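Local coordinates for protein tyrosinase (PDB 5ZRD) that probably catalyses, as a dicopper monooxygenase, the hydroxylation of monophenols to catechols and their oxidation to quinones, at residues E30-L42 with L101-P115. Sequence-based numbering, arbitrary orientation.
Sequences EDLVRAWVGIQAL and LEEALQSIVPGVSMP
Leu105 of helix 90-108 packs against Ala35, Leu32, Trp36 and Ile39 of helix 27-41 in a knobs-into-holes crossing close to perpendicular; the axes of 30-41 and 101-108 approach to 8.1 Å at 98°. The exchange is mutual, for Ile39 is itself a knob among Leu101, Ala104, Leu105 and Ile108. Small residues permit the close approach: Ala35 CB lies 3.8 Å from Leu105 CB, and Ile108 CG1 rests against the bare CA of Gly38. With its CG beside the backbone N (chi1 -64°), Leu105 sends CD2 over the indole of Trp36, a CH-pi contact 3.7 Å from the five-membered-ring centroid and 9° off its normal. Ile39 CD1 joins it on that face, 3.5 Å from Leu105 CD2. Val109 CG2 touches Asp31 O at 3.5 Å. A type II turn from Val109 to Val112 then brings the chain back along helix 27-41, where Pro115 CD and Leu32 CD1 meet tip to tip at a tight 3.4 Å. In the second shell, Glu102 OE2 fixes the returning segment 112-115 by accepting from Met114 N at 2.8 Å, and it also pairs with Arg9. Phe318, from helix 315-334, which carries the copper ligand His320, touches Trp36, Leu32 and Met114, linking this peripheral crossing to the tyrosinase core. Met114 SD makes a Met-aromatic contact at the indole edge, 3.9 Å from Trp36 NE1, a buried nitrogen without a hydrogen-bond partner in the model.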
ATOM      1  N   GLU A  30      11.245  39.355 -35.288  1.00 42.81           N
ATOM      2  CA  GLU A  30      11.678  38.207 -36.081  1.00 42.71           C
ATOM      3  C   GLU A  30      12.603  37.301 -35.243  1.00 46.20           C
ATOM      4  O   GLU A  30      12.510  36.036 -35.285  1.00 41.49           O
ATOM      5  CB  GLU A  30      12.359  38.683 -37.362  1.00 44.92           C
ATOM      6  CG  GLU A  30      11.381  39.115 -38.453  1.00 54.46           C
ATOM      7  CD  GLU A  30      12.017  39.827 -39.640  1.00 54.35           C
ATOM      8  OE1 GLU A  30      11.303  40.123 -40.621  1.00 46.31           O
ATOM      9  OE2 GLU A  30      13.229  40.085 -39.571  1.00 57.18           O
ATOM     10  N   ASP A  31      13.496  37.899 -34.465  1.00 44.86           N
ATOM     11  CA  ASP A  31      14.396  37.055 -33.646  1.00 50.03           C
ATOM     12  C   ASP A  31      13.602  36.204 -32.642  1.00 47.98           C
ATOM     13  O   ASP A  31      13.866  35.002 -32.447  1.00 47.49           O
ATOM     14  CB  ASP A  31      15.412  37.906 -32.882  1.00 55.57           C
ATOM     15  CG  ASP A  31      16.470  38.539 -33.789  1.00 60.87           C
ATOM     16  OD1 ASP A  31      16.757  38.014 -34.897  1.00 67.03           O
ATOM     17  OD2 ASP A  31      17.030  39.569 -33.362  1.00 61.02           O
ATOM     18  N   LEU A  32      12.642  36.850 -31.990  1.00 46.96           N
ATOM     19  CA  LEU A  32      11.797  36.169 -31.026  1.00 45.93           C
ATOM     20  C   LEU A  32      11.056  35.016 -31.720  1.00 39.11           C
ATOM     21  O   LEU A  32      11.136  33.882 -31.254  1.00 32.70           O
ATOM     22  CB  LEU A  32      10.810  37.162 -30.400  1.00 48.64           C
ATOM     23  CG  LEU A  32       9.888  36.532 -29.354  1.00 48.26           C
ATOM     24  CD1 LEU A  32      10.660  36.223 -28.082  1.00 44.04           C
ATOM     25  CD2 LEU A  32       8.680  37.407 -29.088  1.00 45.06           C
ATOM     26  N   VAL A  33      10.366  35.306 -32.824  1.00 36.03           N
ATOM     27  CA  VAL A  33       9.625  34.263 -33.542  1.00 37.56           C
ATOM     28  C   VAL A  33      10.593  33.162 -33.985  1.00 38.41           C
ATOM     29  O   VAL A  33      10.321  31.976 -33.778  1.00 39.39           O
ATOM     30  CB  VAL A  33       8.801  34.828 -34.715  1.00 36.68           C
ATOM     31  CG1 VAL A  33       8.325  33.722 -35.645  1.00 38.62           C
ATOM     32  CG2 VAL A  33       7.603  35.639 -34.228  1.00 34.72           C
ATOM     33  N   ARG A  34      11.739  33.549 -34.545  1.00 43.89           N
ATOM     34  CA  ARG A  34      12.688  32.564 -35.058  1.00 41.82           C
ATOM     35  C   ARG A  34      13.148  31.662 -33.919  1.00 36.95           C
ATOM     36  O   ARG A  34      13.329  30.492 -34.140  1.00 39.63           O
ATOM     37  CB  ARG A  34      13.888  33.233 -35.744  1.00 51.67           C
ATOM     38  CG  ARG A  34      15.006  32.271 -36.148  1.00 57.23           C
ATOM     39  CD  ARG A  34      16.206  32.961 -36.790  1.00 58.55           C
ATOM     40  NE  ARG A  34      15.868  33.428 -38.125  1.00 58.43           N
ATOM     41  CZ  ARG A  34      15.654  34.695 -38.469  1.00 68.76           C
ATOM     42  NH1 ARG A  34      15.288  34.961 -39.713  1.00 64.38           N
ATOM     43  NH2 ARG A  34      15.803  35.685 -37.592  1.00 62.24           N
ATOM     44  N   ALA A  35      13.353  32.224 -32.723  1.00 37.39           N
ATOM     45  CA  ALA A  35      13.791  31.446 -31.537  1.00 37.23           C
ATOM     46  C   ALA A  35      12.699  30.462 -31.096  1.00 35.50           C
ATOM     47  O   ALA A  35      12.980  29.322 -30.689  1.00 38.97           O
ATOM     48  CB  ALA A  35      14.130  32.393 -30.408  1.00 39.99           C
ATOM     49  N   TRP A  36      11.450  30.918 -31.151  1.00 31.22           N
ATOM     50  CA  TRP A  36      10.341  30.094 -30.738  1.00 34.02           C
ATOM     51  C   TRP A  36      10.141  28.959 -31.758  1.00 37.72           C
ATOM     52  O   TRP A  36       9.885  27.790 -31.373  1.00 32.47           O
ATOM     53  CB  TRP A  36       9.080  30.949 -30.565  1.00 34.98           C
ATOM     54  CG  TRP A  36       8.901  31.483 -29.184  1.00 34.89           C
ATOM     55  CD1 TRP A  36       9.296  32.694 -28.685  1.00 38.11           C
ATOM     56  CD2 TRP A  36       8.256  30.801 -28.107  1.00 36.89           C
ATOM     57  NE1 TRP A  36       8.942  32.807 -27.367  1.00 38.74           N
ATOM     58  CE2 TRP A  36       8.317  31.654 -26.985  1.00 37.85           C
ATOM     59  CE3 TRP A  36       7.652  29.551 -27.987  1.00 36.06           C
ATOM     60  CZ2 TRP A  36       7.768  31.292 -25.766  1.00 35.64           C
ATOM     61  CZ3 TRP A  36       7.114  29.189 -26.781  1.00 35.11           C
ATOM     62  CH2 TRP A  36       7.174  30.053 -25.692  1.00 37.06           C
ATOM     63  N   VAL A  37      10.279  29.275 -33.055  1.00 37.22           N
ATOM     64  CA  VAL A  37      10.252  28.195 -34.072  1.00 39.73           C
ATOM     65  C   VAL A  37      11.339  27.165 -33.729  1.00 38.32           C
ATOM     66  O   VAL A  37      11.091  25.964 -33.624  1.00 36.73           O
ATOM     67  CB  VAL A  37      10.407  28.757 -35.500  1.00 42.53           C
ATOM     68  CG1 VAL A  37      10.531  27.635 -36.523  1.00 42.33           C
ATOM     69  CG2 VAL A  37       9.253  29.682 -35.870  1.00 39.44           C
ATOM     70  N   GLY A  38      12.538  27.642 -33.449  1.00 38.53           N
ATOM     71  CA  GLY A  38      13.642  26.729 -33.158  1.00 39.81           C
ATOM     72  C   GLY A  38      13.409  25.844 -31.946  1.00 38.05           C
ATOM     73  O   GLY A  38      13.682  24.637 -32.003  1.00 45.28           O
ATOM     74  N   ILE A  39      12.931  26.399 -30.825  1.00 44.92           N
ATOM     75  CA  ILE A  39      12.755  25.539 -29.605  1.00 39.76           C
ATOM     76  C   ILE A  39      11.578  24.585 -29.817  1.00 33.85           C
ATOM     77  O   ILE A  39      11.572  23.476 -29.282  1.00 33.29           O
ATOM     78  CB  ILE A  39      12.654  26.347 -28.285  1.00 46.55           C
ATOM     79  CG1 ILE A  39      11.390  27.206 -28.162  1.00 46.76           C
ATOM     80  CG2 ILE A  39      13.911  27.189 -28.059  1.00 45.21           C
ATOM     81  CD1 ILE A  39      11.057  27.604 -26.715  1.00 46.53           C
ATOM     82  N   GLN A  40      10.603  24.984 -30.629  1.00 32.78           N
ATOM     83  CA  GLN A  40       9.469  24.085 -30.932  1.00 34.59           C
ATOM     84  C   GLN A  40       9.943  22.928 -31.821  1.00 39.50           C
ATOM     85  O   GLN A  40       9.335  21.876 -31.776  1.00 38.94           O
ATOM     86  CB  GLN A  40       8.297  24.870 -31.534  1.00 31.88           C
ATOM     87  CG  GLN A  40       7.492  25.573 -30.453  1.00 32.83           C
ATOM     88  CD  GLN A  40       6.324  26.422 -30.882  1.00 35.06           C
ATOM     89  OE1 GLN A  40       5.940  26.484 -32.050  1.00 35.70           O
ATOM     90  NE2 GLN A  40       5.745  27.099 -29.900  1.00 33.53           N
ATOM     91  N   ALA A  41      11.050  23.079 -32.567  1.00 38.28           N
ATOM     92  CA  ALA A  41      11.445  22.028 -33.514  1.00 40.28           C
ATOM     93  C   ALA A  41      12.504  21.120 -32.892  1.00 46.20           C
ATOM     94  O   ALA A  41      12.872  20.139 -33.491  1.00 53.37           O
ATOM     95  CB  ALA A  41      11.947  22.634 -34.794  1.00 38.89           C
ATOM     96  N   LEU A  42      13.004  21.412 -31.704  1.00 45.75           N
ATOM     97  CA  LEU A  42      13.959  20.480 -31.132  1.00 46.49           C
ATOM     98  C   LEU A  42      13.226  19.204 -30.732  1.00 45.13           C
ATOM     99  O   LEU A  42      12.105  19.266 -30.369  1.00 39.81           O
ATOM    100  CB  LEU A  42      14.666  21.129 -29.938  1.00 48.40           C
ATOM    101  CG  LEU A  42      15.710  22.175 -30.331  1.00 53.62           C
ATOM    102  CD1 LEU A  42      16.024  23.108 -29.168  1.00 54.51           C
ATOM    103  CD2 LEU A  42      16.983  21.499 -30.859  1.00 49.74           C
ATOM    104  N   LEU A 101      13.504  29.028 -19.953  1.00 35.91           N
ATOM    105  CA  LEU A 101      12.981  28.968 -21.327  1.00 38.40           C
ATOM    106  C   LEU A 101      13.720  30.007 -22.175  1.00 36.36           C
ATOM    107  O   LEU A 101      13.975  29.809 -23.337  1.00 30.08           O
ATOM    108  CB  LEU A 101      11.465  29.220 -21.358  1.00 33.72           C
ATOM    109  CG  LEU A 101      10.909  29.340 -22.773  1.00 35.06           C
ATOM    110  CD1 LEU A 101       9.666  28.497 -22.956  1.00 33.84           C
ATOM    111  CD2 LEU A 101      10.651  30.802 -23.127  1.00 36.37           C
ATOM    112  N   GLU A 102      13.986  31.145 -21.577  1.00 36.04           N
ATOM    113  CA  GLU A 102      14.738  32.164 -22.280  1.00 37.12           C
ATOM    114  C   GLU A 102      16.149  31.634 -22.600  1.00 40.28           C
ATOM    115  O   GLU A 102      16.676  31.980 -23.634  1.00 41.89           O
ATOM    116  CB  GLU A 102      14.790  33.417 -21.416  1.00 34.79           C
ATOM    117  CG  GLU A 102      15.328  34.638 -22.130  1.00 34.61           C
ATOM    118  CD  GLU A 102      15.505  35.838 -21.225  1.00 34.70           C
ATOM    119  OE1 GLU A 102      16.131  35.664 -20.114  1.00 38.47           O
ATOM    120  OE2 GLU A 102      15.048  36.945 -21.637  1.00 35.42           O
ATOM    121  N   GLU A 103      16.757  30.804 -21.748  1.00 35.67           N
ATOM    122  CA  GLU A 103      18.108  30.235 -22.063  1.00 43.26           C
ATOM    123  C   GLU A 103      18.000  29.360 -23.320  1.00 42.45           C
ATOM    124  O   GLU A 103      18.877  29.400 -24.174  1.00 45.36           O
ATOM    125  CB  GLU A 103      18.693  29.401 -20.913  1.00 42.29           C
ATOM    126  CG  GLU A 103      19.516  30.210 -19.922  1.00 51.65           C
ATOM    127  CD  GLU A 103      20.281  29.399 -18.876  1.00 54.88           C
ATOM    128  OE1 GLU A 103      19.908  28.232 -18.641  1.00 51.69           O
ATOM    129  OE2 GLU A 103      21.251  29.941 -18.300  1.00 61.20           O
ATOM    130  N   ALA A 104      16.897  28.613 -23.426  1.00 44.38           N
ATOM    131  CA  ALA A 104      16.552  27.801 -24.596  1.00 39.36           C
ATOM    132  C   ALA A 104      16.313  28.672 -25.829  1.00 38.40           C
ATOM    133  O   ALA A 104      16.773  28.315 -26.902  1.00 45.20           O
ATOM    134  CB  ALA A 104      15.332  26.977 -24.304  1.00 45.91           C
ATOM    135  N   LEU A 105      15.597  29.774 -25.720  1.00 34.56           N
ATOM    136  CA  LEU A 105      15.411  30.583 -26.914  1.00 39.40           C
ATOM    137  C   LEU A 105      16.794  31.051 -27.417  1.00 42.47           C
ATOM    138  O   LEU A 105      16.997  31.230 -28.624  1.00 41.13           O
ATOM    139  CB  LEU A 105      14.507  31.792 -26.650  1.00 33.01           C
ATOM    140  CG  LEU A 105      13.055  31.528 -26.264  1.00 33.71           C
ATOM    141  CD1 LEU A 105      12.384  32.843 -25.922  1.00 34.49           C
ATOM    142  CD2 LEU A 105      12.266  30.850 -27.376  1.00 36.52           C
ATOM    143  N   GLN A 106      17.726  31.244 -26.488  1.00 39.49           N
ATOM    144  CA  GLN A 106      19.014  31.896 -26.772  1.00 40.72           C
ATOM    145  C   GLN A 106      19.964  30.925 -27.496  1.00 41.23           C
ATOM    146  O   GLN A 106      20.861  31.348 -28.242  1.00 45.91           O
ATOM    147  CB  GLN A 106      19.640  32.416 -25.475  1.00 38.79           C
ATOM    148  CG  GLN A 106      19.217  33.832 -25.110  1.00 38.02           C
ATOM    149  CD  GLN A 106      19.719  34.274 -23.753  1.00 40.62           C
ATOM    150  OE1 GLN A 106      20.357  33.511 -23.020  1.00 43.31           O
ATOM    151  NE2 GLN A 106      19.420  35.514 -23.398  1.00 40.10           N
ATOM    152  N   SER A 107      19.736  29.639 -27.277  1.00 44.31           N
ATOM    153  CA  SER A 107      20.405  28.558 -27.974  1.00 45.65           C
ATOM    154  C   SER A 107      20.041  28.537 -29.465  1.00 44.83           C
ATOM    155  O   SER A 107      20.776  27.955 -30.220  1.00 46.99           O
ATOM    156  CB  SER A 107      20.083  27.227 -27.361  1.00 46.32           C
ATOM    157  OG  SER A 107      18.814  26.798 -27.824  1.00 52.08           O
ATOM    158  N   ILE A 108      18.922  29.114 -29.868  1.00 42.90           N
ATOM    159  CA  ILE A 108      18.580  29.260 -31.255  1.00 39.17           C
ATOM    160  C   ILE A 108      19.071  30.624 -31.730  1.00 44.76           C
ATOM    161  O   ILE A 108      19.775  30.712 -32.726  1.00 46.29           O
ATOM    162  CB  ILE A 108      17.057  29.129 -31.469  1.00 44.02           C
ATOM    163  CG1 ILE A 108      16.466  27.831 -30.901  1.00 41.08           C
ATOM    164  CG2 ILE A 108      16.679  29.330 -32.937  1.00 46.47           C
ATOM    165  CD1 ILE A 108      17.330  26.606 -31.077  1.00 44.89           C
ATOM    166  N   VAL A 109      18.632  31.689 -31.058  1.00 44.54           N
ATOM    167  CA  VAL A 109      19.020  33.061 -31.426  1.00 41.32           C
ATOM    168  C   VAL A 109      19.801  33.681 -30.256  1.00 50.76           C
ATOM    169  O   VAL A 109      19.168  34.104 -29.278  1.00 41.68           O
ATOM    170  CB  VAL A 109      17.814  33.953 -31.736  1.00 39.45           C
ATOM    171  CG1 VAL A 109      18.263  35.377 -31.980  1.00 38.50           C
ATOM    172  CG2 VAL A 109      16.967  33.433 -32.887  1.00 43.06           C
ATOM    173  N   PRO A 110      21.165  33.785 -30.372  1.00 51.97           N
ATOM    174  CA  PRO A 110      21.954  34.294 -29.228  1.00 46.38           C
ATOM    175  C   PRO A 110      21.558  35.700 -28.750  1.00 44.73           C
ATOM    176  O   PRO A 110      21.184  36.587 -29.569  1.00 40.80           O
ATOM    177  CB  PRO A 110      23.410  34.206 -29.730  1.00 52.08           C
ATOM    178  CG  PRO A 110      23.372  32.931 -30.563  1.00 50.12           C
ATOM    179  CD  PRO A 110      22.078  33.120 -31.340  1.00 46.05           C
ATOM    180  N   GLY A 111      21.589  35.870 -27.405  1.00 43.47           N
ATOM    181  CA  GLY A 111      21.228  37.154 -26.765  1.00 45.82           C
ATOM    182  C   GLY A 111      19.780  37.578 -27.030  1.00 43.88           C
ATOM    183  O   GLY A 111      19.442  38.760 -26.855  1.00 45.47           O
ATOM    184  N   VAL A 112      18.881  36.682 -27.440  1.00 39.82           N
ATOM    185  CA  VAL A 112      17.466  37.120 -27.558  1.00 43.41           C
ATOM    186  C   VAL A 112      16.899  37.193 -26.123  1.00 42.13           C
ATOM    187  O   VAL A 112      17.378  36.476 -25.204  1.00 39.34           O
ATOM    188  CB  VAL A 112      16.611  36.216 -28.471  1.00 39.12           C
ATOM    189  CG1 VAL A 112      16.261  34.906 -27.807  1.00 41.93           C
ATOM    190  CG2 VAL A 112      15.326  36.897 -28.915  1.00 45.27           C
ATOM    191  N   SER A 113      15.910  38.064 -25.951  1.00 36.69           N
ATOM    192  CA  SER A 113      15.205  38.286 -24.676  1.00 41.68           C
ATOM    193  C   SER A 113      13.714  37.935 -24.803  1.00 43.64           C
ATOM    194  O   SER A 113      13.012  38.286 -25.790  1.00 42.80           O
ATOM    195  CB  SER A 113      15.364  39.724 -24.196  1.00 40.64           C
ATOM    196  OG  SER A 113      16.715  39.967 -23.822  1.00 45.77           O
ATOM    197  N   MET A 114      13.229  37.295 -23.749  1.00 43.57           N
ATOM    198  CA  MET A 114      11.835  36.951 -23.656  1.00 41.55           C
ATOM    199  C   MET A 114      11.062  38.205 -23.254  1.00 38.40           C
ATOM    200  O   MET A 114      11.280  38.729 -22.181  1.00 40.80           O
ATOM    201  CB  MET A 114      11.640  35.850 -22.609  1.00 44.25           C
ATOM    202  CG  MET A 114      10.199  35.404 -22.454  1.00 47.18           C
ATOM    203  SD  MET A 114       9.529  34.616 -23.942  1.00 41.75           S
ATOM    204  CE  MET A 114       7.818  35.133 -23.809  1.00 39.44           C
ATOM    205  N   PRO A 115      10.168  38.692 -24.116  1.00 35.82           N
ATOM    206  CA  PRO A 115       9.425  39.880 -23.746  1.00 34.42           C
ATOM    207  C   PRO A 115       8.233  39.519 -22.858  1.00 35.64           C
ATOM    208  O   PRO A 115       7.995  38.324 -22.621  1.00 34.35           O
ATOM    209  CB  PRO A 115       8.894  40.457 -25.066  1.00 34.91           C
ATOM    210  CG  PRO A 115       8.757  39.250 -25.950  1.00 35.24           C
ATOM    211  CD  PRO A 115       9.775  38.236 -25.459  1.00 35.27           C
TER